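Local coordinates for tegumental protein 20.8 kDa (Clonorchis sinensis, PDB 5X2D), which is a liver-fluke tegumental-allergen-like protein that probably binds calcium as a whole, this chain being its dynein light chain-like domain, at residues A[2-7]-A[21-26]; A[44-49]-A[86-91]. One frame throughout, in Å; residues are numbered along the deposited sequence.

Contact 2 lies in the core of the dynein light chain-like domain and contact 1 nearer its margin, their centres about 13 Å apart. Contact 1 closes first along the chain, setting the lead-in to strand 7-13 against helix 16-29; contact 2 then sets the next helix, 36-54, against strand 87-92. They meet along helix 16-29, which touches both helix 36-54 and strand 87-92: Thr26 OG1 sits 4.0 Å from Leu46 CD2, and Ile22 CG2 lies 4.0 Å from Phe90 CE1. Phe49 also packs on Glu25. The calcium-binding EF-hand part of the full protein probably lies outside this chain, and neither contact includes a metal.

Contact 1 (A[2-7]-A[21-26]); sequences SLPPEI and KIARET
The methyl of Ala23 is the point on which three side chains of the N-terminal segment converge. Ile7 approaches through the end of its longer branch, CD1, which lies 3.3 Å from Ala23 CB. A chi1 of -82° sets CG1 beside the backbone N, and a nearly extended chi2 carries CD1 on to the helix, while CG2 is left to pack within its own segment, 3.9 Å from Leu3 CD1. Leu3 comes from the other end of the segment and offers a single branch, its CD2 standing 4.1 Å from Ala23 CB. Between these two residues in sequence, Pro4 presents one corner of its ring: the CD methylene, 4.0 Å from the same Ala23 CB. A turn makes this convergence possible, because the chain reverses at Pro5 and Glu6, a beta turn with a weak backbone bond from Ile7 N to Pro4 O, and brings Ile7 back towards Leu3. In the dynein light chain-like fold the helices pack on an antiparallel sheet, and this turn is the lead-in to strand 7-13, an outermost strand of that sheet within the chain. The turn lies close to helix 16-29 at Ala23, the nearest CA atoms being those of Leu3 and Ala23 at 7.3 Å. One turn on, Thr26 OG1 bonds back to Ile22 O at 2.6 Å, tilted 29° from the carbonyl plane, and Thr26 N reaches that oxygen from the opposite face. Further along the same helix, Ile27 receives Pro4 and Ile7, and Ile7 also rests on Phe81 of the neighbouring strand.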
loop_
_atom_site.group_PDB
_atom_site.type_symbol
_atom_site.label_atom_id
_atom_site.label_comp_id
_atom_site.label_asym_id
_atom_site.label_seq_id
_atom_site.Cartn_x
_atom_site.Cartn_y
_atom_site.Cartn_z
ATOM N N SER A 2 -15.663 -15.562 -15.938
ATOM C CA SER A 2 -15.747 -14.368 -15.100
ATOM C C SER A 2 -15.127 -14.579 -13.716
ATOM O O SER A 2 -14.697 -15.679 -13.366
ATOM C CB SER A 2 -17.214 -13.947 -14.925
ATOM O OG SER A 2 -17.340 -12.748 -14.173
ATOM N N LEU A 3 -15.079 -13.503 -12.937
ATOM C CA LEU A 3 -14.593 -13.554 -11.559
ATOM C C LEU A 3 -15.662 -14.046 -10.599
ATOM O O LEU A 3 -16.829 -13.678 -10.720
ATOM C CB LEU A 3 -14.101 -12.188 -11.090
ATOM C CG LEU A 3 -12.704 -11.775 -11.532
ATOM C CD1 LEU A 3 -12.374 -10.463 -10.871
ATOM C CD2 LEU A 3 -11.696 -12.843 -11.139
ATOM N N PRO A 4 -15.263 -14.875 -9.633
ATOM C CA PRO A 4 -16.203 -15.291 -8.598
ATOM C C PRO A 4 -16.876 -14.063 -7.964
ATOM O O PRO A 4 -16.284 -12.975 -7.970
ATOM C CB PRO A 4 -15.302 -16.034 -7.603
ATOM C CG PRO A 4 -14.187 -16.547 -8.423
ATOM C CD PRO A 4 -13.927 -15.462 -9.430
ATOM N N PRO A 5 -18.128 -14.213 -7.500
ATOM C CA PRO A 5 -18.848 -13.081 -6.905
ATOM C C PRO A 5 -18.234 -12.567 -5.599
ATOM O O PRO A 5 -18.371 -11.379 -5.295
ATOM C CB PRO A 5 -20.249 -13.644 -6.670
ATOM C CG PRO A 5 -20.089 -15.129 -6.701
ATOM C CD PRO A 5 -18.988 -15.397 -7.661
ATOM N N GLU A 6 -17.554 -13.437 -4.855
ATOM C CA GLU A 6 -16.898 -13.030 -3.610
ATOM C C GLU A 6 -15.924 -11.889 -3.842
ATOM O O GLU A 6 -15.810 -10.993 -3.008
ATOM C CB GLU A 6 -16.132 -14.192 -2.958
ATOM C CG GLU A 6 -16.835 -15.536 -2.878
ATOM C CD GLU A 6 -16.714 -16.338 -4.152
ATOM O OE1 GLU A 6 -16.953 -15.754 -5.226
ATOM O OE2 GLU A 6 -16.341 -17.530 -4.091
ATOM N N ILE A 7 -15.224 -11.930 -4.974
ATOM C CA ILE A 7 -14.231 -10.914 -5.291
ATOM C C ILE A 7 -14.822 -9.632 -5.850
ATOM O O ILE A 7 -15.488 -9.627 -6.880
ATOM C CB ILE A 7 -13.189 -11.478 -6.266
ATOM C CG1 ILE A 7 -12.157 -12.266 -5.468
ATOM C CG2 ILE A 7 -12.467 -10.362 -7.010
ATOM C CD1 ILE A 7 -11.475 -13.286 -6.247
ATOM N N LYS A 21 -6.818 -16.079 -12.115
ATOM C CA LYS A 21 -5.972 -17.096 -11.485
ATOM C C LYS A 21 -5.448 -16.611 -10.147
ATOM O O LYS A 21 -5.084 -17.421 -9.289
ATOM C CB LYS A 21 -4.752 -17.494 -12.338
ATOM C CG LYS A 21 -4.777 -17.276 -13.838
ATOM C CD LYS A 21 -3.533 -17.962 -14.450
ATOM C CE LYS A 21 -3.148 -17.442 -15.830
ATOM N NZ LYS A 21 -4.077 -18.023 -16.834
ATOM N N ILE A 22 -5.452 -15.297 -9.952
ATOM C CA ILE A 22 -5.226 -14.739 -8.633
ATOM C C ILE A 22 -6.418 -15.078 -7.731
ATOM O O ILE A 22 -6.225 -15.382 -6.548
ATOM C CB ILE A 22 -4.954 -13.237 -8.719
ATOM C CG1 ILE A 22 -3.466 -13.018 -9.037
ATOM C CG2 ILE A 22 -5.351 -12.537 -7.431
ATOM C CD1 ILE A 22 -3.096 -11.620 -9.519
ATOM N N ALA A 23 -7.635 -15.042 -8.287
ATOM C CA ALA A 23 -8.840 -15.450 -7.537
ATOM C C ALA A 23 -8.693 -16.878 -7.029
ATOM O O ALA A 23 -8.744 -17.144 -5.824
ATOM C CB ALA A 23 -10.072 -15.347 -8.389
ATOM N N ARG A 24 -8.497 -17.778 -7.989
ATOM C CA ARG A 24 -8.294 -19.205 -7.765
ATOM C C ARG A 24 -7.291 -19.558 -6.663
ATOM O O ARG A 24 -7.573 -20.397 -5.813
ATOM C CB ARG A 24 -7.811 -19.825 -9.078
ATOM C CG ARG A 24 -8.732 -20.836 -9.735
ATOM C CD ARG A 24 -8.617 -22.195 -9.057
ATOM N NE ARG A 24 -9.345 -23.231 -9.787
ATOM C CZ ARG A 24 -9.270 -24.532 -9.518
ATOM N NH1 ARG A 24 -8.511 -24.963 -8.520
ATOM N NH2 ARG A 24 -9.969 -25.399 -10.237
ATOM N N GLU A 25 -6.123 -18.923 -6.683
ATOM C CA GLU A 25 -5.081 -19.236 -5.722
ATOM C C GLU A 25 -5.393 -18.629 -4.354
ATOM O O GLU A 25 -5.095 -19.225 -3.313
ATOM C CB GLU A 25 -3.720 -18.737 -6.247
ATOM C CG GLU A 25 -2.546 -18.931 -5.302
ATOM C CD GLU A 25 -2.088 -20.389 -5.243
ATOM O OE1 GLU A 25 -2.625 -21.217 -6.031
ATOM O OE2 GLU A 25 -1.178 -20.697 -4.426
ATOM N N THR A 26 -6.024 -17.458 -4.370
ATOM C CA THR A 26 -6.304 -16.698 -3.149
ATOM C C THR A 26 -7.467 -17.201 -2.281
ATOM O O THR A 26 -7.295 -17.470 -1.099
ATOM C CB THR A 26 -6.626 -15.246 -3.509
ATOM O OG1 THR A 26 -5.505 -14.677 -4.175
ATOM C CG2 THR A 26 -6.956 -14.423 -2.286
#

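Contact 2 (A[44-49]-A[86-91])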
loop_
_atom_site.group_PDB
_atom_site.type_symbol
_atom_site.label_atom_id
_atom_site.label_comp_id
_atom_site.label_asym_id
_atom_site.label_seq_id
_atom_site.Cartn_x
_atom_site.Cartn_y
_atom_site.Cartn_z
ATOM N N GLU A 44 3.430 -13.679 1.589
ATOM C CA GLU A 44 4.620 -14.280 0.999
ATOM C C GLU A 44 4.324 -15.479 0.092
ATOM O O GLU A 44 4.894 -15.534 -0.999
ATOM C CB GLU A 44 5.628 -14.678 2.097
ATOM C CG GLU A 44 6.450 -13.501 2.636
ATOM C CD GLU A 44 7.427 -12.930 1.609
ATOM O OE1 GLU A 44 7.678 -13.615 0.591
ATOM O OE2 GLU A 44 7.946 -11.797 1.798
ATOM N N ASN A 45 3.420 -16.397 0.454
ATOM C CA ASN A 45 3.142 -17.457 -0.522
ATOM C C ASN A 45 2.184 -16.970 -1.616
ATOM O O ASN A 45 1.998 -17.666 -2.613
ATOM C CB ASN A 45 2.575 -18.768 0.082
ATOM C CG ASN A 45 1.504 -18.554 1.133
ATOM O OD1 ASN A 45 1.772 -18.526 2.323
ATOM N ND2 ASN A 45 0.277 -18.369 0.681
ATOM N N LEU A 46 1.588 -15.787 -1.445
ATOM C CA LEU A 46 0.880 -15.142 -2.553
ATOM C C LEU A 46 1.863 -14.486 -3.531
ATOM O O LEU A 46 1.744 -14.653 -4.753
ATOM C CB LEU A 46 -0.134 -14.110 -2.036
ATOM C CG LEU A 46 -1.459 -14.649 -1.469
ATOM C CD1 LEU A 46 -2.452 -13.518 -1.273
ATOM C CD2 LEU A 46 -2.055 -15.748 -2.355
ATOM N N LYS A 47 2.816 -13.730 -2.985
ATOM C CA LYS A 47 3.909 -13.172 -3.770
ATOM C C LYS A 47 4.598 -14.289 -4.532
ATOM O O LYS A 47 4.800 -14.213 -5.745
ATOM C CB LYS A 47 4.941 -12.453 -2.889
ATOM C CG LYS A 47 6.113 -11.850 -3.675
ATOM C CD LYS A 47 7.470 -12.099 -2.988
ATOM C CE LYS A 47 8.449 -10.935 -3.161
ATOM N NZ LYS A 47 8.617 -10.472 -4.559
ATOM N N SER A 48 4.958 -15.334 -3.799
ATOM C CA SER A 48 5.706 -16.431 -4.377
ATOM C C SER A 48 4.868 -17.166 -5.417
ATOM O O SER A 48 5.422 -17.832 -6.293
ATOM C CB SER A 48 6.178 -17.391 -3.289
ATOM O OG SER A 48 6.858 -18.488 -3.864
ATOM N N PHE A 49 3.541 -17.044 -5.322
ATOM C CA PHE A 49 2.658 -17.570 -6.366
ATOM C C PHE A 49 2.740 -16.765 -7.651
ATOM O O PHE A 49 2.846 -17.326 -8.741
ATOM C CB PHE A 49 1.198 -17.576 -5.922
ATOM C CG PHE A 49 0.233 -17.853 -7.049
ATOM C CD1 PHE A 49 0.005 -19.158 -7.479
ATOM C CD2 PHE A 49 -0.430 -16.814 -7.692
ATOM C CE1 PHE A 49 -0.883 -19.425 -8.520
ATOM C CE2 PHE A 49 -1.322 -17.071 -8.742
ATOM C CZ PHE A 49 -1.545 -18.377 -9.155
ATOM N N ARG A 86 -11.600 -8.024 3.249
ATOM C CA ARG A 86 -10.160 -7.876 3.442
ATOM C C ARG A 86 -9.538 -7.622 2.077
ATOM O O ARG A 86 -9.655 -8.454 1.177
ATOM C CB ARG A 86 -9.559 -9.114 4.101
ATOM C CG ARG A 86 -8.579 -8.781 5.204
ATOM C CD ARG A 86 -8.379 -9.933 6.188
ATOM N NE ARG A 86 -7.850 -11.144 5.559
ATOM C CZ ARG A 86 -7.518 -12.250 6.228
ATOM N NH1 ARG A 86 -7.641 -12.296 7.550
ATOM N NH2 ARG A 86 -7.050 -13.310 5.576
ATOM N N ALA A 87 -8.899 -6.467 1.911
ATOM C CA ALA A 87 -8.388 -6.072 0.597
ATOM C C ALA A 87 -7.037 -6.683 0.300
ATOM O O ALA A 87 -6.198 -6.835 1.192
ATOM C CB ALA A 87 -8.299 -4.551 0.483
ATOM N N TYR A 88 -6.832 -6.991 -0.978
ATOM C CA TYR A 88 -5.588 -7.554 -1.466
ATOM C C TYR A 88 -5.042 -6.689 -2.590
ATOM O O TYR A 88 -5.722 -6.451 -3.589
ATOM C CB TYR A 88 -5.800 -8.998 -1.938
ATOM C CG TYR A 88 -6.221 -9.919 -0.816
ATOM C CD1 TYR A 88 -7.559 -10.048 -0.461
ATOM C CD2 TYR A 88 -5.274 -10.628 -0.073
ATOM C CE1 TYR A 88 -7.945 -10.873 0.576
ATOM C CE2 TYR A 88 -5.653 -11.454 0.970
ATOM C CZ TYR A 88 -6.992 -11.573 1.291
ATOM O OH TYR A 88 -7.384 -12.392 2.335
ATOM N N LEU A 89 -3.821 -6.200 -2.426
ATOM C CA LEU A 89 -3.196 -5.380 -3.454
ATOM C C LEU A 89 -2.020 -6.119 -4.104
ATOM O O LEU A 89 -1.100 -6.587 -3.408
ATOM C CB LEU A 89 -2.723 -4.036 -2.870
ATOM C CG LEU A 89 -3.805 -3.005 -2.543
ATOM C CD1 LEU A 89 -4.332 -3.267 -1.166
ATOM C CD2 LEU A 89 -3.317 -1.574 -2.660
ATOM N N PHE A 90 -2.052 -6.238 -5.429
ATOM C CA PHE A 90 -0.927 -6.817 -6.156
ATOM C C PHE A 90 -0.254 -5.778 -7.040
ATOM O O PHE A 90 -0.933 -5.020 -7.748
ATOM C CB PHE A 90 -1.367 -8.016 -6.997
ATOM C CG PHE A 90 -1.811 -9.195 -6.172
ATOM C CD1 PHE A 90 -3.040 -9.171 -5.494
ATOM C CD2 PHE A 90 -1.002 -10.321 -6.048
ATOM C CE1 PHE A 90 -3.463 -10.258 -4.730
ATOM C CE2 PHE A 90 -1.411 -11.413 -5.282
ATOM C CZ PHE A 90 -2.647 -11.381 -4.618
ATOM N N TRP A 91 1.078 -5.747 -6.969
ATOM C CA TRP A 91 1.931 -4.947 -7.840
ATOM C C TRP A 91 3.068 -5.797 -8.350
ATOM O O TRP A 91 3.883 -6.252 -7.559
ATOM C CB TRP A 91 2.580 -3.768 -7.110
ATOM C CG TRP A 91 1.707 -2.695 -6.603
ATOM C CD1 TRP A 91 0.917 -1.861 -7.334
ATOM C CD2 TRP A 91 1.576 -2.283 -5.236
ATOM N NE1 TRP A 91 0.282 -0.966 -6.506
ATOM C CE2 TRP A 91 0.668 -1.205 -5.213
ATOM C CE3 TRP A 91 2.133 -2.726 -4.031
ATOM C CZ2 TRP A 91 0.302 -0.565 -4.034
ATOM C CZ3 TRP A 91 1.769 -2.091 -2.867
ATOM C CH2 TRP A 91 0.867 -1.018 -2.879
#
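Tyr88 OH takes two weak hydrogen bonds from Arg86, while its ring meets Leu46 of the helix. Arg86 NE lies 3.5 Å from Tyr88 OH and Arg86 NH2 lies 3.4 Å from it, so the hydroxyl oxygen lies at the guanidinium edge, in its plane, loosely gripped. The remaining nitrogen, NH1, bonds to Ala33 O, which ties the arginine to the loop between the helices.

Leu46 reaches from helix 36-54 to the strand through its CD1 methyl. That carbon stands 4.0 Å from Phe90 CZ and 4.2 Å from Tyr88 CD2, meeting both rings obliquely. Tyr88 and Phe90 are two residues apart on strand 87-92 and so project from the same side of the sheet, and the leucine methyl touches both from the helix side. With chi1 at -67°, the CG of Phe90 lies beside the backbone N and the ring extends to the helix, crossing the leucine side chain at about a right angle. This is the helix-on-sheet core of the dynein light chain-like domain, where Phe81 of the adjacent strand also packs on both rings. At the helix's outer side, Glu44 OE2 bonds to Gln71 N of the second subunit. What joins helix to strand is thus wholly apolar, with the polar end of Tyr88 met by Arg86 of its own segment.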